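Local coordinates for protein acetylene hydratase Ahy (Pelobacter acetylenicus, PDB 2E7Z) that catalyses the hydration of acetylene to acetaldehyde, using a tungsten-bis(molybdopterin guanine dinucleotide) cofactor and a [4Fe-4S] cluster, at residues Val105-Thr108 with Ser114-Gly117; Glu109-Ser114 with Ala411-Ala416. All blocks are in the same frame, centred on the assembly; numbering follows the deposited sequence.

In the fold
Both contacts are buried, with centres about 6 Å apart, and both involve the loop that follows strand 103-107 and leads to helix 118-126. Contact 1 closes this loop back on its own strand through a single polar link with a water beside it. Contact 2 joins the loop to strand 408-412, almost 300 residues later, by methyl and amide packing with one weak hydrogen bond. Strands 103-107 and 408-412 are parallel neighbours in one mixed sheet, and the contacts meet where Ser106 OG lies 2.7 Å from Ser414 OG. Thr108 of contact 1 and Asn111 of contact 2 bind two oxygens of one MGD phosphate; contact 2 also lies against the guanine and bonds to ester oxygen O5'.

Contact 1 of 2, residues Val105-Thr108 with Ser114-Gly117; sequences VSQT and SEYG. With MGD (2-amino-5,6-dimercapto-7-methyl-3,7,8a,9-tetrahydro-8-oxa-1,3,9,10-tetraaza-anthracen-4-one guanosine dinucleotide), chain E.
A buried amide-carboxylate hydrogen bond between Gln107 and Glu115 ties the end of strand 103-107 to the loop just ahead of helix 118-126. The two side chains come from opposite directions, across backbones whose nearest CA atoms, those of Gln107 and Glu115, are 10.9 Å apart. Gln107 NE2 donates to Glu115 OE2 at 2.9 Å. The bond leaves Gln107 close to its amide plane but meets OE2 from above the carboxylate, the two flat groups being turned 48° against each other. With CG anti to the backbone N (chi1 177°) and the rest extended, Gln107 spans the gap; Glu115 bends at chi2 (81°) to present its carboxylate.

A water donates to Gln107 OE1 at 2.8 Å and makes a weak, long bond to Glu115 OE2. Trp131 NE1 also bonds to OE1, and Glu491 of helix 491-501 to NE2, so the amide is held from both ends. Glu115 OE1 accepts from Leu119 N in the first turn of helix 118-126, and weakly from Gly117 N, the N-cap, at 2.8 Å. A leucine in place of Gln107 would probably leave Glu115 OE2 and Glu491 without their amide donor and Trp131 NE1 without its acceptor.

On the neighbouring residue, Thr108 OG1 donates to MGD O2A at 2.6 Å, at the strand end where the cofactor's pyrophosphate binds. Gln107 NE2 thus bridges two acidic side chains, donating to both, which probably eases the repulsion between them, while the helix N-terminus probably helps to stabilise negative charge on Glu115.

Contact 2 of 2, residues Glu109-Ser114 with Ala411-Ala416; sequences EINQQS and ALASNA. With MGD (2-amino-5,6-dimercapto-7-methyl-3,7,8a,9-tetrahydro-8-oxa-1,3,9,10-tetraaza-anthracen-4-one guanosine dinucleotide), chain E.
Ala413, Gln112 and Asn111 meet at the end of parallel strand 408-412, in a nucleotide-binding site of the DMSO reductase-type fold, where loops beyond neighbouring strands hold a molybdopterin guanine dinucleotide. The methyl of Ala413 is the hub. It lies over the face of the Gln112 amide, with CB 3.4 Å from CD, and is equally close to CG of that side chain. Extended beyond CG (chi2 171°), the side chain of Gln112 runs past the methyl as far as Leu412, whose CB touches the amide. Its NE2 is bonded to Thr108 O; the nearby Leu412 O is at a poor angle for a hydrogen bond.

Together these groups form a platform for the base. Ala413 CB sits against one face of the guanine, 3.3 Å from MGD N3, and on that same face Gln112 CG approaches N1 at 4.0 Å and Asn111 CB approaches N7.

Asn111 ends the short 3-10 segment 109-111, its CG anti to the carbonyl carbon (chi1 -67°). From there ND2 donates to MGD O1A at 2.9 Å and weakly to Ala413 O at 3.4 Å, linking loop, strand end and phosphate. Phe608 packs on this side chain, and Arg462 bonds weakly to Asn111 O. Beyond Ala413 a backbone amide completes the hold on the ribose side: Asn415 N donates to MGD O5' at 3.0 Å, with an N-H...O angle of 160°.

Contact 1 of 2, residues Val105-Thr108 with Ser114-Gly117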
loop_
_atom_site.group_PDB
_atom_site.type_symbol
_atom_site.label_atom_id
_atom_site.label_comp_id
_atom_site.label_asym_id
_atom_site.label_seq_id
_atom_site.Cartn_x
_atom_site.Cartn_y
_atom_site.Cartn_z
ATOM N N VAL A 105 11.927 -11.365 -2.033
ATOM C CA VAL A 105 10.666 -11.353 -2.788
ATOM C C VAL A 105 9.968 -10.014 -2.615
ATOM O O VAL A 105 9.858 -9.541 -1.467
ATOM C CB VAL A 105 9.739 -12.529 -2.345
ATOM C CG1 VAL A 105 8.373 -12.422 -3.057
ATOM C CG2 VAL A 105 10.364 -13.861 -2.635
ATOM N N SER A 106 9.499 -9.410 -3.709
ATOM C CA SER A 106 8.621 -8.246 -3.638
ATOM C C SER A 106 7.303 -8.695 -4.236
ATOM O O SER A 106 7.252 -9.014 -5.447
ATOM C CB SER A 106 9.252 -7.075 -4.403
ATOM O OG SER A 106 8.386 -5.963 -4.485
ATOM N N GLN A 107 6.250 -8.750 -3.433
ATOM C CA GLN A 107 4.959 -9.274 -3.882
ATOM C C GLN A 107 3.851 -8.318 -3.548
ATOM O O GLN A 107 3.756 -7.868 -2.393
ATOM C CB GLN A 107 4.666 -10.601 -3.163
ATOM C CG GLN A 107 3.318 -11.226 -3.475
ATOM C CD GLN A 107 2.821 -12.149 -2.389
ATOM O OE1 GLN A 107 3.299 -12.085 -1.249
ATOM N NE2 GLN A 107 1.845 -12.968 -2.698
ATOM N N THR A 108 2.991 -8.006 -4.515
ATOM C CA THR A 108 1.764 -7.283 -4.199
ATOM C C THR A 108 0.598 -8.249 -4.325
ATOM O O THR A 108 0.074 -8.472 -5.447
ATOM C CB THR A 108 1.565 -6.083 -5.130
ATOM O OG1 THR A 108 2.696 -5.206 -4.973
ATOM C CG2 THR A 108 0.286 -5.352 -4.771
ATOM N N SER A 114 -4.532 -14.793 -5.236
ATOM C CA SER A 114 -4.477 -16.149 -5.739
ATOM C C SER A 114 -3.645 -17.127 -4.928
ATOM O O SER A 114 -3.702 -18.308 -5.227
ATOM C CB SER A 114 -3.947 -16.159 -7.181
ATOM O OG SER A 114 -4.912 -15.580 -8.046
ATOM N N GLU A 115 -2.907 -16.684 -3.896
ATOM C CA GLU A 115 -2.016 -17.641 -3.229
ATOM C C GLU A 115 -2.443 -18.029 -1.813
ATOM O O GLU A 115 -2.005 -19.069 -1.337
ATOM C CB GLU A 115 -0.539 -17.233 -3.308
ATOM C CG GLU A 115 -0.150 -15.821 -2.848
ATOM C CD GLU A 115 0.007 -15.618 -1.348
ATOM O OE1 GLU A 115 0.166 -16.591 -0.553
ATOM O OE2 GLU A 115 0.024 -14.427 -0.931
ATOM N N TYR A 116 -3.278 -17.229 -1.140
ATOM C CA TYR A 116 -3.974 -17.668 0.071
ATOM C C TYR A 116 -3.019 -18.062 1.201
ATOM O O TYR A 116 -3.383 -18.838 2.082
ATOM C CB TYR A 116 -4.963 -18.799 -0.225
ATOM C CG TYR A 116 -6.026 -18.391 -1.216
ATOM C CD1 TYR A 116 -7.142 -17.683 -0.800
ATOM C CD2 TYR A 116 -5.875 -18.655 -2.580
ATOM C CE1 TYR A 116 -8.120 -17.277 -1.703
ATOM C CE2 TYR A 116 -6.835 -18.232 -3.515
ATOM C CZ TYR A 116 -7.952 -17.526 -3.052
ATOM O OH TYR A 116 -8.921 -17.088 -3.921
ATOM N N GLY A 117 -1.822 -17.484 1.215
ATOM C CA GLY A 117 -0.814 -17.785 2.248
ATOM C C GLY A 117 0.298 -18.701 1.792
ATOM O O GLY A 117 1.299 -18.889 2.524
HETATM P PB MGD E . 3.251 -1.343 -9.349
HETATM O O1B MGD E . 4.583 -0.957 -8.754
HETATM O O2B MGD E . 2.687 -0.562 -10.478
HETATM O O3B MGD E . 2.100 -1.370 -8.232
HETATM O O3A MGD E . 2.444 -1.137 -5.755
HETATM P PA MGD E . 1.951 -2.200 -6.864
HETATM O O1A MGD E . 0.485 -2.489 -6.750
HETATM O O2A MGD E . 2.944 -3.322 -6.807
HETATM O "O5'" MGD E . 3.405 -2.885 -9.795
HETATM C "C5'" MGD E . 2.238 -3.662 -10.005
HETATM C "C4'" MGD E . 2.588 -4.667 -11.085
HETATM O "O4'" MGD E . 1.544 -5.653 -11.100
HETATM C "C3'" MGD E . 2.564 -4.087 -12.495
HETATM O "O3'" MGD E . 3.835 -4.334 -13.120
HETATM C "C2'" MGD E . 1.411 -4.791 -13.240
HETATM O "O2'" MGD E . 1.619 -5.054 -14.642
HETATM C "C1'" MGD E . 1.316 -6.077 -12.463
HETATM N N9 MGD E . -0.004 -6.725 -12.426
HETATM C C8 MGD E . -1.218 -6.128 -12.324
HETATM N N7 MGD E . -2.193 -7.044 -12.215
HETATM C C5 MGD E . -1.587 -8.251 -12.172
HETATM C C6 MGD E . -2.003 -9.639 -12.060
HETATM O O6 MGD E . -3.208 -9.948 -11.945
HETATM N N1 MGD E . -1.020 -10.554 -12.044
HETATM C C2 MGD E . 0.272 -10.298 -12.220
HETATM N N2 MGD E . 1.163 -11.330 -12.185
HETATM N N3 MGD E . 0.723 -9.052 -12.338
HETATM C C4 MGD E . -0.160 -8.033 -12.310
HETATM C C10 MGD E . 1.482 -0.211 -5.248
HETATM C C11 MGD E . 2.082 0.398 -3.999
HETATM O O11 MGD E . 3.187 1.180 -4.446
HETATM C C12 MGD E . 1.059 1.257 -3.296
HETATM S S12 MGD E . -0.456 0.562 -2.914
HETATM C C13 MGD E . 1.351 2.515 -2.926
HETATM S S13 MGD E . 0.184 3.554 -2.247
HETATM C C14 MGD E . 2.711 3.119 -3.097
HETATM N N15 MGD E . 2.730 4.148 -4.125
HETATM C C16 MGD E . 3.975 4.640 -4.389
HETATM C C17 MGD E . 4.246 6.022 -4.809
HETATM O O17 MGD E . 3.309 6.843 -4.933
HETATM N N18 MGD E . 5.528 6.367 -5.038
HETATM C C19 MGD E . 6.568 5.507 -4.901
HETATM N N19 MGD E . 7.831 5.911 -5.154
HETATM N N20 MGD E . 6.384 4.228 -4.548
HETATM C C21 MGD E . 5.157 3.767 -4.276
HETATM N N22 MGD E . 4.999 2.497 -3.894
HETATM C C23 MGD E . 3.723 2.006 -3.417
HETATM O O HOH W 1 2.228 -12.828 1.201
#

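Contact 2 of 2, residues Glu109-Ser114 with Ala411-Ala416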
loop_
_atom_site.group_PDB
_atom_site.type_symbol
_atom_site.label_atom_id
_atom_site.label_comp_id
_atom_site.label_asym_id
_atom_site.label_seq_id
_atom_site.Cartn_x
_atom_site.Cartn_y
_atom_site.Cartn_z
ATOM N N GLU A 109 0.170 -8.831 -3.206
ATOM C CA GLU A 109 -0.832 -9.869 -3.298
ATOM C C GLU A 109 -2.206 -9.312 -3.664
ATOM O O GLU A 109 -3.008 -10.049 -4.259
ATOM C CB GLU A 109 -0.876 -10.721 -2.021
ATOM C CG GLU A 109 -1.934 -11.821 -2.023
ATOM C CD GLU A 109 -1.852 -12.785 -3.212
ATOM O OE1 GLU A 109 -0.877 -12.730 -4.007
ATOM O OE2 GLU A 109 -2.792 -13.592 -3.330
ATOM N N ILE A 110 -2.511 -8.044 -3.338
ATOM C CA ILE A 110 -3.847 -7.563 -3.704
ATOM C C ILE A 110 -4.065 -7.524 -5.208
ATOM O O ILE A 110 -5.212 -7.545 -5.654
ATOM C CB ILE A 110 -4.169 -6.198 -3.034
ATOM C CG1 ILE A 110 -5.680 -6.015 -2.792
ATOM C CG2 ILE A 110 -3.570 -5.024 -3.804
ATOM C CD1 ILE A 110 -6.292 -6.982 -1.741
ATOM N N ASN A 111 -2.972 -7.474 -5.962
ATOM C CA ASN A 111 -3.109 -7.472 -7.403
ATOM C C ASN A 111 -3.400 -8.842 -8.006
ATOM O O ASN A 111 -3.677 -8.934 -9.200
ATOM C CB ASN A 111 -1.858 -6.893 -8.098
ATOM C CG ASN A 111 -1.650 -5.413 -7.831
ATOM O OD1 ASN A 111 -2.568 -4.705 -7.418
ATOM N ND2 ASN A 111 -0.430 -4.953 -8.043
ATOM N N GLN A 112 -3.259 -9.892 -7.197
ATOM C CA GLN A 112 -3.290 -11.274 -7.675
ATOM C C GLN A 112 -4.375 -12.099 -7.016
ATOM O O GLN A 112 -5.078 -12.862 -7.662
ATOM C CB GLN A 112 -1.937 -11.920 -7.399
ATOM C CG GLN A 112 -0.793 -11.231 -8.146
ATOM C CD GLN A 112 0.522 -11.760 -7.675
ATOM O OE1 GLN A 112 1.068 -12.692 -8.257
ATOM N NE2 GLN A 112 1.032 -11.188 -6.590
ATOM N N GLN A 113 -4.434 -12.003 -5.685
ATOM C CA GLN A 113 -5.517 -12.611 -4.883
ATOM C C GLN A 113 -5.671 -14.080 -5.270
ATOM O O GLN A 113 -6.801 -14.555 -5.527
ATOM C CB GLN A 113 -6.805 -11.809 -5.025
ATOM C CG GLN A 113 -6.556 -10.420 -4.526
ATOM C CD GLN A 113 -7.809 -9.656 -4.134
ATOM O OE1 GLN A 113 -8.715 -10.182 -3.458
ATOM N NE2 GLN A 113 -7.843 -8.396 -4.510
ATOM N N SER A 114 -4.532 -14.793 -5.236
ATOM C CA SER A 114 -4.477 -16.149 -5.739
ATOM C C SER A 114 -3.645 -17.127 -4.928
ATOM O O SER A 114 -3.702 -18.308 -5.227
ATOM C CB SER A 114 -3.947 -16.159 -7.181
ATOM O OG SER A 114 -4.912 -15.580 -8.046
ATOM N N ALA A 411 9.783 -10.942 -8.287
ATOM C CA ALA A 411 8.815 -9.844 -8.328
ATOM C C ALA A 411 7.474 -10.428 -8.725
ATOM O O ALA A 411 7.336 -10.903 -9.872
ATOM C CB ALA A 411 9.255 -8.751 -9.296
ATOM N N LEU A 412 6.484 -10.396 -7.834
ATOM C CA LEU A 412 5.174 -11.013 -8.058
ATOM C C LEU A 412 4.139 -9.917 -8.085
ATOM O O LEU A 412 3.812 -9.336 -7.060
ATOM C CB LEU A 412 4.842 -12.052 -6.975
ATOM C CG LEU A 412 5.929 -13.093 -6.698
ATOM C CD1 LEU A 412 5.581 -13.986 -5.495
ATOM C CD2 LEU A 412 6.229 -13.902 -7.930
ATOM N N ALA A 413 3.662 -9.598 -9.297
ATOM C CA ALA A 413 2.762 -8.463 -9.549
ATOM C C ALA A 413 3.299 -7.197 -8.893
ATOM O O ALA A 413 2.571 -6.456 -8.240
ATOM C CB ALA A 413 1.330 -8.768 -9.135
ATOM N N SER A 414 4.591 -6.955 -9.099
ATOM C CA SER A 414 5.275 -5.838 -8.476
ATOM C C SER A 414 6.362 -5.306 -9.397
ATOM O O SER A 414 7.327 -6.015 -9.719
ATOM C CB SER A 414 5.875 -6.312 -7.123
ATOM O OG SER A 414 6.748 -5.323 -6.565
ATOM N N ASN A 415 6.177 -4.059 -9.847
ATOM C CA ASN A 415 7.190 -3.398 -10.655
ATOM C C ASN A 415 8.183 -2.771 -9.683
ATOM O O ASN A 415 8.288 -1.567 -9.521
ATOM C CB ASN A 415 6.510 -2.374 -11.559
ATOM C CG ASN A 415 7.467 -1.650 -12.471
ATOM O OD1 ASN A 415 8.588 -2.083 -12.723
ATOM N ND2 ASN A 415 6.971 -0.549 -13.033
ATOM N N ALA A 416 8.911 -3.667 -9.022
ATOM C CA ALA A 416 9.761 -3.341 -7.879
ATOM C C ALA A 416 10.806 -2.267 -8.138
ATOM O O ALA A 416 11.076 -1.435 -7.266
ATOM C CB ALA A 416 10.427 -4.625 -7.313
HETATM P PB MGD E . 3.251 -1.343 -9.349
HETATM O O1B MGD E . 4.583 -0.957 -8.754
HETATM O O2B MGD E . 2.687 -0.562 -10.478
HETATM O O3B MGD E . 2.100 -1.370 -8.232
HETATM O O3A MGD E . 2.444 -1.137 -5.755
HETATM P PA MGD E . 1.951 -2.200 -6.864
HETATM O O1A MGD E . 0.485 -2.489 -6.750
HETATM O O2A MGD E . 2.944 -3.322 -6.807
HETATM O "O5'" MGD E . 3.405 -2.885 -9.795
HETATM C "C5'" MGD E . 2.238 -3.662 -10.005
HETATM C "C4'" MGD E . 2.588 -4.667 -11.085
HETATM O "O4'" MGD E . 1.544 -5.653 -11.100
HETATM C "C3'" MGD E . 2.564 -4.087 -12.495
HETATM O "O3'" MGD E . 3.835 -4.334 -13.120
HETATM C "C2'" MGD E . 1.411 -4.791 -13.240
HETATM O "O2'" MGD E . 1.619 -5.054 -14.642
HETATM C "C1'" MGD E . 1.316 -6.077 -12.463
HETATM N N9 MGD E . -0.004 -6.725 -12.426
HETATM C C8 MGD E . -1.218 -6.128 -12.324
HETATM N N7 MGD E . -2.193 -7.044 -12.215
HETATM C C5 MGD E . -1.587 -8.251 -12.172
HETATM C C6 MGD E . -2.003 -9.639 -12.060
HETATM O O6 MGD E . -3.208 -9.948 -11.945
HETATM N N1 MGD E . -1.020 -10.554 -12.044
HETATM C C2 MGD E . 0.272 -10.298 -12.220
HETATM N N2 MGD E . 1.163 -11.330 -12.185
HETATM N N3 MGD E . 0.723 -9.052 -12.338
HETATM C C4 MGD E . -0.160 -8.033 -12.310
HETATM C C10 MGD E . 1.482 -0.211 -5.248
HETATM C C11 MGD E . 2.082 0.398 -3.999
HETATM O O11 MGD E . 3.187 1.180 -4.446
HETATM C C12 MGD E . 1.059 1.257 -3.296
HETATM S S12 MGD E . -0.456 0.562 -2.914
HETATM C C13 MGD E . 1.351 2.515 -2.926
HETATM S S13 MGD E . 0.184 3.554 -2.247
HETATM C C14 MGD E . 2.711 3.119 -3.097
HETATM N N15 MGD E . 2.730 4.148 -4.125
HETATM C C16 MGD E . 3.975 4.640 -4.389
HETATM C C17 MGD E . 4.246 6.022 -4.809
HETATM O O17 MGD E . 3.309 6.843 -4.933
HETATM N N18 MGD E . 5.528 6.367 -5.038
HETATM C C19 MGD E . 6.568 5.507 -4.901
HETATM N N19 MGD E . 7.831 5.911 -5.154
HETATM N N20 MGD E . 6.384 4.228 -4.548
HETATM C C21 MGD E . 5.157 3.767 -4.276
HETATM N N22 MGD E . 4.999 2.497 -3.894
HETATM C C23 MGD E . 3.723 2.006 -3.417
#